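Local coordinates for protein alginate lyase (Aplysia kurodai, PDB 5GMT) that cleaves the glycosidic bonds of alginate by elimination, with specificity for polymannuronate, as a eukaryotic member of polysaccharide lyase family 14, at residues A[13-18]-A[269-274]; A[80-85]-A[238-243]; A[90-95]-A[197-202]. All blocks are in the same frame, centred on the assembly; numbering follows the deposited sequence.

Contact 1 of 3, residues A[13-18]-A[269-274]; sequences ATTVWS and QILTPS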
loop_
_atom_site.group_PDB
_atom_site.type_symbol
_atom_site.label_atom_id
_atom_site.label_comp_id
_atom_site.label_asym_id
_atom_site.label_seq_id
_atom_site.Cartn_x
_atom_site.Cartn_y
_atom_site.Cartn_z
ATOM N N ALA A 13 -12.757 -17.028 1.318
ATOM C CA ALA A 13 -11.488 -16.784 1.997
ATOM C C ALA A 13 -11.713 -16.385 3.455
ATOM O O ALA A 13 -12.676 -15.690 3.780
ATOM C CB ALA A 13 -10.689 -15.707 1.260
ATOM N N THR A 14 -10.821 -16.834 4.331
ATOM C CA THR A 14 -10.933 -16.560 5.757
ATOM C C THR A 14 -10.438 -15.161 6.102
ATOM O O THR A 14 -9.342 -14.783 5.708
ATOM C CB THR A 14 -10.128 -17.573 6.588
ATOM O OG1 THR A 14 -10.505 -18.906 6.224
ATOM C CG2 THR A 14 -10.374 -17.358 8.076
ATOM N N THR A 15 -11.239 -14.398 6.840
ATOM C CA THR A 15 -10.795 -13.102 7.341
ATOM C C THR A 15 -10.013 -13.304 8.631
ATOM O O THR A 15 -10.545 -13.839 9.599
ATOM C CB THR A 15 -11.987 -12.149 7.579
ATOM O OG1 THR A 15 -12.662 -11.915 6.340
ATOM C CG2 THR A 15 -11.511 -10.829 8.134
ATOM N N VAL A 16 -8.744 -12.901 8.647
ATOM C CA VAL A 16 -7.908 -13.114 9.823
ATOM C C VAL A 16 -7.781 -11.843 10.667
ATOM O O VAL A 16 -7.515 -11.921 11.857
ATOM C CB VAL A 16 -6.494 -13.639 9.442
ATOM C CG1 VAL A 16 -6.611 -15.000 8.758
ATOM C CG2 VAL A 16 -5.759 -12.659 8.544
ATOM N N TRP A 17 -8.009 -10.682 10.054
ATOM C CA TRP A 17 -7.949 -9.410 10.763
ATOM C C TRP A 17 -8.815 -8.368 10.070
ATOM O O TRP A 17 -8.916 -8.353 8.856
ATOM C CB TRP A 17 -6.497 -8.922 10.861
ATOM C CG TRP A 17 -6.321 -7.511 11.374
ATOM C CD1 TRP A 17 -6.225 -7.105 12.682
ATOM C CD2 TRP A 17 -6.196 -6.327 10.579
ATOM N NE1 TRP A 17 -6.059 -5.739 12.742
ATOM C CE2 TRP A 17 -6.033 -5.242 11.464
ATOM C CE3 TRP A 17 -6.212 -6.080 9.206
ATOM C CZ2 TRP A 17 -5.897 -3.935 11.018
ATOM C CZ3 TRP A 17 -6.071 -4.780 8.768
ATOM C CH2 TRP A 17 -5.915 -3.726 9.672
ATOM N N SER A 18 -9.454 -7.508 10.854
ATOM C CA SER A 18 -10.166 -6.368 10.290
ATOM C C SER A 18 -10.094 -5.183 11.241
ATOM O O SER A 18 -9.824 -5.344 12.434
ATOM C CB SER A 18 -11.628 -6.717 9.990
ATOM O OG SER A 18 -12.357 -6.928 11.187
ATOM N N GLN A 269 -9.436 -4.868 6.020
ATOM C CA GLN A 269 -9.574 -6.320 6.159
ATOM C C GLN A 269 -8.366 -7.033 5.568
ATOM O O GLN A 269 -7.863 -6.637 4.516
ATOM C CB GLN A 269 -10.813 -6.853 5.442
ATOM C CG GLN A 269 -12.133 -6.204 5.754
ATOM C CD GLN A 269 -13.228 -6.766 4.864
ATOM O OE1 GLN A 269 -13.359 -7.983 4.721
ATOM N NE2 GLN A 269 -13.994 -5.885 4.239
ATOM N N ILE A 270 -7.929 -8.099 6.226
ATOM C CA ILE A 270 -6.942 -8.979 5.627
ATOM C C ILE A 270 -7.515 -10.383 5.618
ATOM O O ILE A 270 -7.885 -10.926 6.670
ATOM C CB ILE A 270 -5.594 -8.939 6.376
ATOM C CG1 ILE A 270 -4.910 -7.589 6.144
ATOM C CG2 ILE A 270 -4.689 -10.054 5.895
ATOM C CD1 ILE A 270 -3.593 -7.427 6.899
ATOM N N LEU A 271 -7.628 -10.945 4.419
ATOM C CA LEU A 271 -8.069 -12.326 4.241
ATOM C C LEU A 271 -6.933 -13.192 3.737
ATOM O O LEU A 271 -5.983 -12.685 3.132
ATOM C CB LEU A 271 -9.235 -12.410 3.249
ATOM C CG LEU A 271 -10.458 -11.556 3.559
ATOM C CD1 LEU A 271 -10.313 -10.183 2.915
ATOM C CD2 LEU A 271 -11.706 -12.268 3.056
ATOM N N THR A 272 -7.043 -14.501 3.967
ATOM C CA THR A 272 -6.046 -15.443 3.470
ATOM C C THR A 272 -6.709 -16.516 2.613
ATOM O O THR A 272 -7.161 -17.531 3.137
ATOM C CB THR A 272 -5.276 -16.128 4.619
ATOM O OG1 THR A 272 -6.210 -16.747 5.514
ATOM C CG2 THR A 272 -4.433 -15.123 5.399
ATOM N N PRO A 273 -6.770 -16.293 1.292
ATOM C CA PRO A 273 -7.340 -17.306 0.400
ATOM C C PRO A 273 -6.353 -18.437 0.186
ATOM O O PRO A 273 -5.185 -18.318 0.566
ATOM C CB PRO A 273 -7.563 -16.541 -0.903
ATOM C CG PRO A 273 -6.427 -15.528 -0.909
ATOM C CD PRO A 273 -6.197 -15.154 0.543
ATOM N N SER A 274 -6.812 -19.520 -0.428
ATOM C CA SER A 274 -5.911 -20.603 -0.795
ATOM C C SER A 274 -4.882 -20.108 -1.795
ATOM O O SER A 274 -5.228 -19.439 -2.771
ATOM C CB SER A 274 -6.692 -21.771 -1.393
ATOM O OG SER A 274 -7.572 -22.339 -0.442
#

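Contact 2 of 3, residues A[80-85]-A[238-243]; sequences YSRPSA and HLRGMF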
loop_
_atom_site.group_PDB
_atom_site.type_symbol
_atom_site.label_atom_id
_atom_site.label_comp_id
_atom_site.label_asym_id
_atom_site.label_seq_id
_atom_site.Cartn_x
_atom_site.Cartn_y
_atom_site.Cartn_z
ATOM N N TYR A 80 4.371 -0.336 9.586
ATOM C CA TYR A 80 4.061 -1.700 9.203
ATOM C C TYR A 80 3.186 -2.315 10.287
ATOM O O TYR A 80 3.440 -2.124 11.477
ATOM C CB TYR A 80 5.323 -2.533 9.026
ATOM C CG TYR A 80 6.228 -2.145 7.877
ATOM C CD1 TYR A 80 6.146 -2.800 6.657
ATOM C CD2 TYR A 80 7.205 -1.164 8.034
ATOM C CE1 TYR A 80 7.002 -2.481 5.603
ATOM C CE2 TYR A 80 8.067 -0.833 6.986
ATOM C CZ TYR A 80 7.964 -1.510 5.776
ATOM O OH TYR A 80 8.797 -1.198 4.716
ATOM N N SER A 81 2.164 -3.049 9.868
ATOM C CA SER A 81 1.222 -3.685 10.782
ATOM C C SER A 81 1.238 -5.199 10.594
ATOM O O SER A 81 1.045 -5.685 9.477
ATOM C CB SER A 81 -0.187 -3.129 10.540
ATOM O OG SER A 81 -1.183 -3.896 11.192
ATOM N N ARG A 82 1.481 -5.941 11.676
ATOM C CA ARG A 82 1.480 -7.398 11.622
ATOM C C ARG A 82 0.552 -7.977 12.684
ATOM O O ARG A 82 1.007 -8.430 13.735
ATOM C CB ARG A 82 2.895 -7.944 11.802
ATOM C CG ARG A 82 3.862 -7.507 10.716
ATOM C CD ARG A 82 5.271 -7.989 11.019
ATOM N NE ARG A 82 5.348 -9.447 11.107
ATOM C CZ ARG A 82 6.491 -10.115 11.223
ATOM N NH1 ARG A 82 7.640 -9.447 11.246
ATOM N NH2 ARG A 82 6.491 -11.439 11.302
ATOM N N PRO A 83 -0.762 -7.944 12.422
ATOM C CA PRO A 83 -1.730 -8.453 13.401
ATOM C C PRO A 83 -1.401 -9.886 13.819
ATOM O O PRO A 83 -1.027 -10.697 12.972
ATOM C CB PRO A 83 -3.055 -8.369 12.648
ATOM C CG PRO A 83 -2.864 -7.202 11.723
ATOM C CD PRO A 83 -1.416 -7.253 11.297
ATOM N N SER A 84 -1.525 -10.183 15.111
ATOM C CA SER A 84 -1.037 -11.449 15.640
ATOM C C SER A 84 -1.760 -12.647 15.030
ATOM O O SER A 84 -1.209 -13.748 14.985
ATOM C CB SER A 84 -1.173 -11.489 17.163
ATOM O OG SER A 84 -2.536 -11.585 17.528
ATOM N N ALA A 85 -2.977 -12.438 14.540
ATOM C CA ALA A 85 -3.745 -13.530 13.928
ATOM C C ALA A 85 -3.116 -14.086 12.644
ATOM O O ALA A 85 -3.490 -15.163 12.172
ATOM C CB ALA A 85 -5.156 -13.072 13.645
ATOM N N HIS A 238 7.571 -14.945 3.467
ATOM C CA HIS A 238 6.118 -15.033 3.344
ATOM C C HIS A 238 5.487 -13.650 3.466
ATOM O O HIS A 238 6.170 -12.675 3.756
ATOM C CB HIS A 238 5.540 -15.966 4.412
ATOM C CG HIS A 238 6.146 -17.337 4.396
ATOM N ND1 HIS A 238 5.784 -18.300 3.476
ATOM C CD2 HIS A 238 7.099 -17.899 5.177
ATOM C CE1 HIS A 238 6.482 -19.400 3.699
ATOM N NE2 HIS A 238 7.284 -19.184 4.728
ATOM N N LEU A 239 4.184 -13.565 3.228
ATOM C CA LEU A 239 3.479 -12.298 3.415
ATOM C C LEU A 239 3.343 -12.048 4.905
ATOM O O LEU A 239 3.062 -12.978 5.660
ATOM C CB LEU A 239 2.113 -12.335 2.734
ATOM C CG LEU A 239 2.178 -12.164 1.220
ATOM C CD1 LEU A 239 0.998 -12.867 0.548
ATOM C CD2 LEU A 239 2.201 -10.676 0.875
ATOM N N ARG A 240 3.548 -10.801 5.330
ATOM C CA ARG A 240 3.577 -10.489 6.759
ATOM C C ARG A 240 2.431 -9.589 7.207
ATOM O O ARG A 240 2.040 -9.612 8.373
ATOM C CB ARG A 240 4.912 -9.831 7.120
ATOM C CG ARG A 240 6.148 -10.700 6.821
ATOM C CD ARG A 240 6.140 -11.987 7.654
ATOM N NE ARG A 240 7.265 -12.853 7.301
ATOM C CZ ARG A 240 7.326 -14.152 7.575
ATOM N NH1 ARG A 240 6.332 -14.743 8.232
ATOM N NH2 ARG A 240 8.376 -14.860 7.177
ATOM N N GLY A 241 1.884 -8.791 6.293
ATOM C CA GLY A 241 0.829 -7.883 6.693
ATOM C C GLY A 241 0.753 -6.635 5.847
ATOM O O GLY A 241 1.147 -6.648 4.689
ATOM N N MET A 242 0.267 -5.550 6.451
ATOM C CA MET A 242 0.021 -4.307 5.727
ATOM C C MET A 242 1.121 -3.285 5.964
ATOM O O MET A 242 1.494 -3.013 7.111
ATOM C CB MET A 242 -1.316 -3.686 6.134
ATOM C CG MET A 242 -1.578 -2.348 5.419
ATOM S SD MET A 242 -3.081 -1.489 5.932
ATOM C CE MET A 242 -2.792 -1.291 7.684
ATOM N N PHE A 243 1.630 -2.732 4.867
ATOM C CA PHE A 243 2.563 -1.606 4.897
ATOM C C PHE A 243 1.717 -0.353 4.734
ATOM O O PHE A 243 1.378 0.016 3.621
ATOM C CB PHE A 243 3.633 -1.794 3.798
ATOM C CG PHE A 243 4.697 -0.717 3.733
ATOM C CD1 PHE A 243 4.853 0.219 4.738
ATOM C CD2 PHE A 243 5.654 -0.764 2.719
ATOM C CE1 PHE A 243 5.865 1.183 4.660
ATOM C CE2 PHE A 243 6.685 0.176 2.652
ATOM C CZ PHE A 243 6.790 1.140 3.611
HETATM O O HOH W 1 3.210 -11.133 10.209
HETATM O O HOH W 2 4.358 -13.647 10.184
#

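Contact 3 of 3, residues A[90-95]-A[197-202]; sequences VDAMIL and EVHINT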
loop_
_atom_site.group_PDB
_atom_site.type_symbol
_atom_site.label_atom_id
_atom_site.label_comp_id
_atom_site.label_asym_id
_atom_site.label_seq_id
_atom_site.Cartn_x
_atom_site.Cartn_y
_atom_site.Cartn_z
ATOM N N VAL A 90 2.270 -17.575 5.497
ATOM C CA VAL A 90 1.172 -17.205 4.591
ATOM C C VAL A 90 1.681 -16.791 3.214
ATOM O O VAL A 90 2.476 -15.863 3.096
ATOM C CB VAL A 90 0.325 -16.061 5.171
ATOM C CG1 VAL A 90 -0.744 -15.623 4.165
ATOM C CG2 VAL A 90 -0.323 -16.508 6.474
ATOM N N ASP A 91 1.198 -17.469 2.174
ATOM C CA ASP A 91 1.679 -17.230 0.811
ATOM C C ASP A 91 0.669 -16.502 -0.069
ATOM O O ASP A 91 0.991 -16.084 -1.194
ATOM C CB ASP A 91 2.072 -18.558 0.161
ATOM C CG ASP A 91 3.247 -19.209 0.858
ATOM O OD1 ASP A 91 4.080 -18.465 1.423
ATOM O OD2 ASP A 91 3.328 -20.454 0.854
ATOM N N ALA A 92 -0.556 -16.374 0.434
ATOM C CA ALA A 92 -1.580 -15.606 -0.266
ATOM C C ALA A 92 -2.376 -14.752 0.721
ATOM O O ALA A 92 -2.758 -15.208 1.798
ATOM C CB ALA A 92 -2.511 -16.530 -1.053
ATOM N N MET A 93 -2.626 -13.505 0.338
ATOM C CA MET A 93 -3.269 -12.573 1.234
ATOM C C MET A 93 -4.080 -11.576 0.420
ATOM O O MET A 93 -3.676 -11.191 -0.676
ATOM C CB MET A 93 -2.198 -11.867 2.073
ATOM C CG MET A 93 -2.607 -11.378 3.426
ATOM S SD MET A 93 -1.194 -10.628 4.263
ATOM C CE MET A 93 -0.569 -12.026 5.187
ATOM N N ILE A 94 -5.228 -11.169 0.951
ATOM C CA ILE A 94 -6.008 -10.095 0.357
ATOM C C ILE A 94 -6.115 -8.944 1.349
ATOM O O ILE A 94 -6.534 -9.141 2.484
ATOM C CB ILE A 94 -7.438 -10.549 -0.033
ATOM C CG1 ILE A 94 -7.400 -11.691 -1.051
ATOM C CG2 ILE A 94 -8.243 -9.378 -0.581
ATOM C CD1 ILE A 94 -8.796 -12.228 -1.392
ATOM N N LEU A 95 -5.712 -7.753 0.931
ATOM C CA LEU A 95 -5.908 -6.557 1.747
ATOM C C LEU A 95 -7.054 -5.754 1.177
ATOM O O LEU A 95 -7.084 -5.503 -0.022
ATOM C CB LEU A 95 -4.646 -5.696 1.764
ATOM C CG LEU A 95 -4.768 -4.325 2.429
ATOM C CD1 LEU A 95 -5.018 -4.499 3.922
ATOM C CD2 LEU A 95 -3.512 -3.478 2.196
ATOM N N GLU A 197 -5.015 -8.370 -3.904
ATOM C CA GLU A 197 -4.838 -9.790 -3.680
ATOM C C GLU A 197 -3.463 -10.207 -4.175
ATOM O O GLU A 197 -3.098 -9.950 -5.319
ATOM C CB GLU A 197 -5.927 -10.611 -4.383
ATOM C CG GLU A 197 -5.711 -12.114 -4.212
ATOM C CD GLU A 197 -6.940 -12.954 -4.539
ATOM O OE1 GLU A 197 -7.935 -12.400 -5.041
ATOM O OE2 GLU A 197 -6.902 -14.182 -4.294
ATOM N N VAL A 198 -2.696 -10.827 -3.288
ATOM C CA VAL A 198 -1.311 -11.143 -3.580
ATOM C C VAL A 198 -1.050 -12.623 -3.376
ATOM O O VAL A 198 -1.323 -13.156 -2.305
ATOM C CB VAL A 198 -0.338 -10.348 -2.677
ATOM C CG1 VAL A 198 1.114 -10.766 -2.966
ATOM C CG2 VAL A 198 -0.517 -8.851 -2.873
ATOM N N HIS A 199 -0.534 -13.284 -4.408
ATOM C CA HIS A 199 -0.078 -14.665 -4.278
ATOM C C HIS A 199 1.401 -14.678 -4.619
ATOM O O HIS A 199 1.781 -14.373 -5.752
ATOM C CB HIS A 199 -0.870 -15.609 -5.199
ATOM C CG HIS A 199 -2.309 -15.753 -4.812
ATOM N ND1 HIS A 199 -2.885 -16.973 -4.536
ATOM C CD2 HIS A 199 -3.278 -14.825 -4.620
ATOM C CE1 HIS A 199 -4.149 -16.793 -4.197
ATOM N NE2 HIS A 199 -4.416 -15.499 -4.248
ATOM N N ILE A 200 2.246 -15.006 -3.646
ATOM C CA ILE A 200 3.673 -14.900 -3.893
ATOM C C ILE A 200 4.109 -16.100 -4.712
ATOM O O ILE A 200 3.407 -17.110 -4.778
ATOM C CB ILE A 200 4.500 -14.780 -2.582
ATOM C CG1 ILE A 200 4.307 -15.994 -1.672
ATOM C CG2 ILE A 200 4.137 -13.501 -1.835
ATOM C CD1 ILE A 200 5.092 -15.844 -0.349
ATOM N N ASN A 201 5.250 -15.969 -5.372
ATOM C CA ASN A 201 5.723 -16.996 -6.293
ATOM C C ASN A 201 6.176 -18.284 -5.632
ATOM O O ASN A 201 6.607 -18.304 -4.475
ATOM C CB ASN A 201 6.880 -16.449 -7.125
ATOM C CG ASN A 201 8.066 -16.044 -6.263
ATOM O OD1 ASN A 201 7.984 -15.078 -5.501
ATOM N ND2 ASN A 201 9.183 -16.784 -6.382
ATOM N N THR A 202 6.075 -19.364 -6.391
ATOM C CA THR A 202 6.850 -20.564 -6.098
ATOM C C THR A 202 8.318 -20.191 -6.173
ATOM O O THR A 202 8.736 -19.535 -7.126
ATOM C CB THR A 202 6.561 -21.670 -7.107
ATOM O OG1 THR A 202 5.140 -21.832 -7.229
ATOM C CG2 THR A 202 7.205 -22.987 -6.665
#

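Contact 1 of 3, residues A[13-18]-A[269-274]
Ile270 O is the best-held polar atom, gripped by two backbone N-H groups. Val16 N lies 2.9 Å from Ile270 O, nearly along the C=O axis. Trp17 N adds a weak bond of 3.4 Å to Ile270 O. Val16 and Trp17 therefore both face Ile270, a classic beta bulge. It interrupts the antiparallel pairing of 14-18 with 269-272, which joins the N-terminal strand to a strand near the C-terminus. Past the bulge, Ile270 N bonds to Trp17 O at 2.8 Å and 170°. On its other side Thr272 N reaches Thr14 O at 2.9 Å.

Val16 CG2 takes the crowded position between backbone N and carbonyl carbon. Val16 CG2 rests 3.3 Å from Ile270 O and also meets Ile270 CG2. The Val16 and Thr272 side chains cross at about a right angle, with Val16 CG1 on Thr272 OG1. Trp17 has CG anti to its backbone N (chi1 170°). This brings Trp17 CE3 obliquely to within 3.7 Å of Ile270 CG1. The indole NE1 bonds to His34 O, and the indole stacks on the His34 ring. On the face of Thr15, Leu271 CD2 lies 3.4 Å from Thr15 OG1. Ala13 CB meets Pro273 CB at the strand end.

Strand 14-18 is thus held to 269-272 by backbone hydrogen bonds. Its side chains add mainly van der Waals contacts, apolar and buried around Trp17 and Ile270, more exposed around Thr15.

Contact 2 of 3, residues A[80-85]-A[238-243]
Two different first torsions set the rings of Tyr80 and Phe243 side by side. Tyr80 CG is anti to its carbonyl carbon (chi1 -67°), and Phe243 CG is anti to its backbone N (chi1 -178°). The rings form an offset stack, with centroids 4.0 Å apart and planes at 14°. The contact joins neighbouring antiparallel strands, 76-81 and 238-247, in one sheet of the concanavalin-like beta-sandwich. Tyr80 OH lies over one face of the Phe243 ring, 3.3 Å from Phe243 CE2. Phe116 meets the Tyr80 ring edge-to-face.

Ser81 and Met242 form the hydrogen-bonded pair. Ser81 N gives a bond of 2.8 Å to Met242 O, nearly along the C=O axis. Met242 N returns one of 3.1 Å to Ser81 O. On the other side of strand 238-247, Arg240 and Gly241 both face Phe116 of strand 110-118, a classic beta bulge.

Beyond Ser81 the first segment leaves the sheet, and two arginines run alongside each other. Arg240 CD lies over one face of the Arg82 guanidinium, 3.7 Å from Arg82 NH2. The like charges are probably eased by partners elsewhere. Arg82 NH1 bonds to Asn120 O and Tyr125 OH, while Arg240 NH1 and NH2 bond to Ser88 O and Gly118 O. One water accepts from both Arg82 NH2 and Arg240 NH1. A second water accepts from Arg82 NE at 2.9 Å and donates to Arg240 O at 2.7 Å.

Contact 3 of 3, residues A[90-95]-A[197-202]
The buried, tightly packed part of this contact is an alanine methyl set on an imidazole ring; the solvent side is an isoleucine-glutamate pair on the same face, just as close but partly exposed. Both sit on antiparallel strands, 92-95 and 197-199, in one sheet of the concanavalin-like beta-sandwich.

Ala92 CB stands over the centre of the His199 ring, 3.6 Å from its centroid and 14° off the normal. This is a CH-pi contact. His199 CG is anti to its carbonyl carbon (chi1 -67°), which turns the ring over Ala92. The ring also stacks with Trp209. Both ring nitrogens are hydrogen-bonded. His199 NE2 donates a hydrogen bond of 2.8 Å to Glu197 OE2, close to the ring plane and on the anti lone pair. His199 ND1 accepts from the backbone N-H of Ala276. This pattern is consistent with a neutral ring polarised by the carboxylate.

Backbone pairing is regular. Val198 N to Met93 O is 2.8 Å, and Met93 N to Val198 O is 3.0 Å. Past the strand, Ile200 N adds a bond of 3.0 Å to Asp91 O. The side chains of Met93 and Val198 pass each other by and pack instead on Leu239 and Leu115 of the facing sheet.

At the Asp91 end, Ile200 CG1 takes the crowded position between backbone N and carbonyl carbon. Its chain crosses Asp91 at about a right angle, with Ile200 CD1 3.3 Å from Asp91 OD1. Asp91 OD1 is hydrogen-bonded to His238 ND1.

On the partly exposed side of Ile94 and Glu197, the chain of Glu197 is extended and runs alongside Ile94. Ile94 CG1 lies 3.6 Å from Glu197 CG, while Ile94 CD1 is 3.8 Å from Glu197 OE1.

Overall arrangement
Contact 1 lies at the surface, whereas contacts 2 and 3 are buried. Contacts 1 and 3 belong to the same sheet: strands 261-272 and 92-102 are neighbours, joined through Leu271 O and Ile94 N. Contact 2 belongs to the facing sheet. It meets contact 3 through the backbone, Leu239 N to Val90 O, and through Leu239 packed on Met93. Pro83 also touches Trp17 of contact 1. Along the chain, contact 3 is nested inside contact 2, and contact 2 inside contact 1. Chemistry follows place. Contact 1 relies on backbone bonds, a bulge and apolar packing that includes an indole, contact 2 on stacked rings and water-linked arginines, and contact 3 on a methyl-imidazole contact beside a histidine-carboxylate bond.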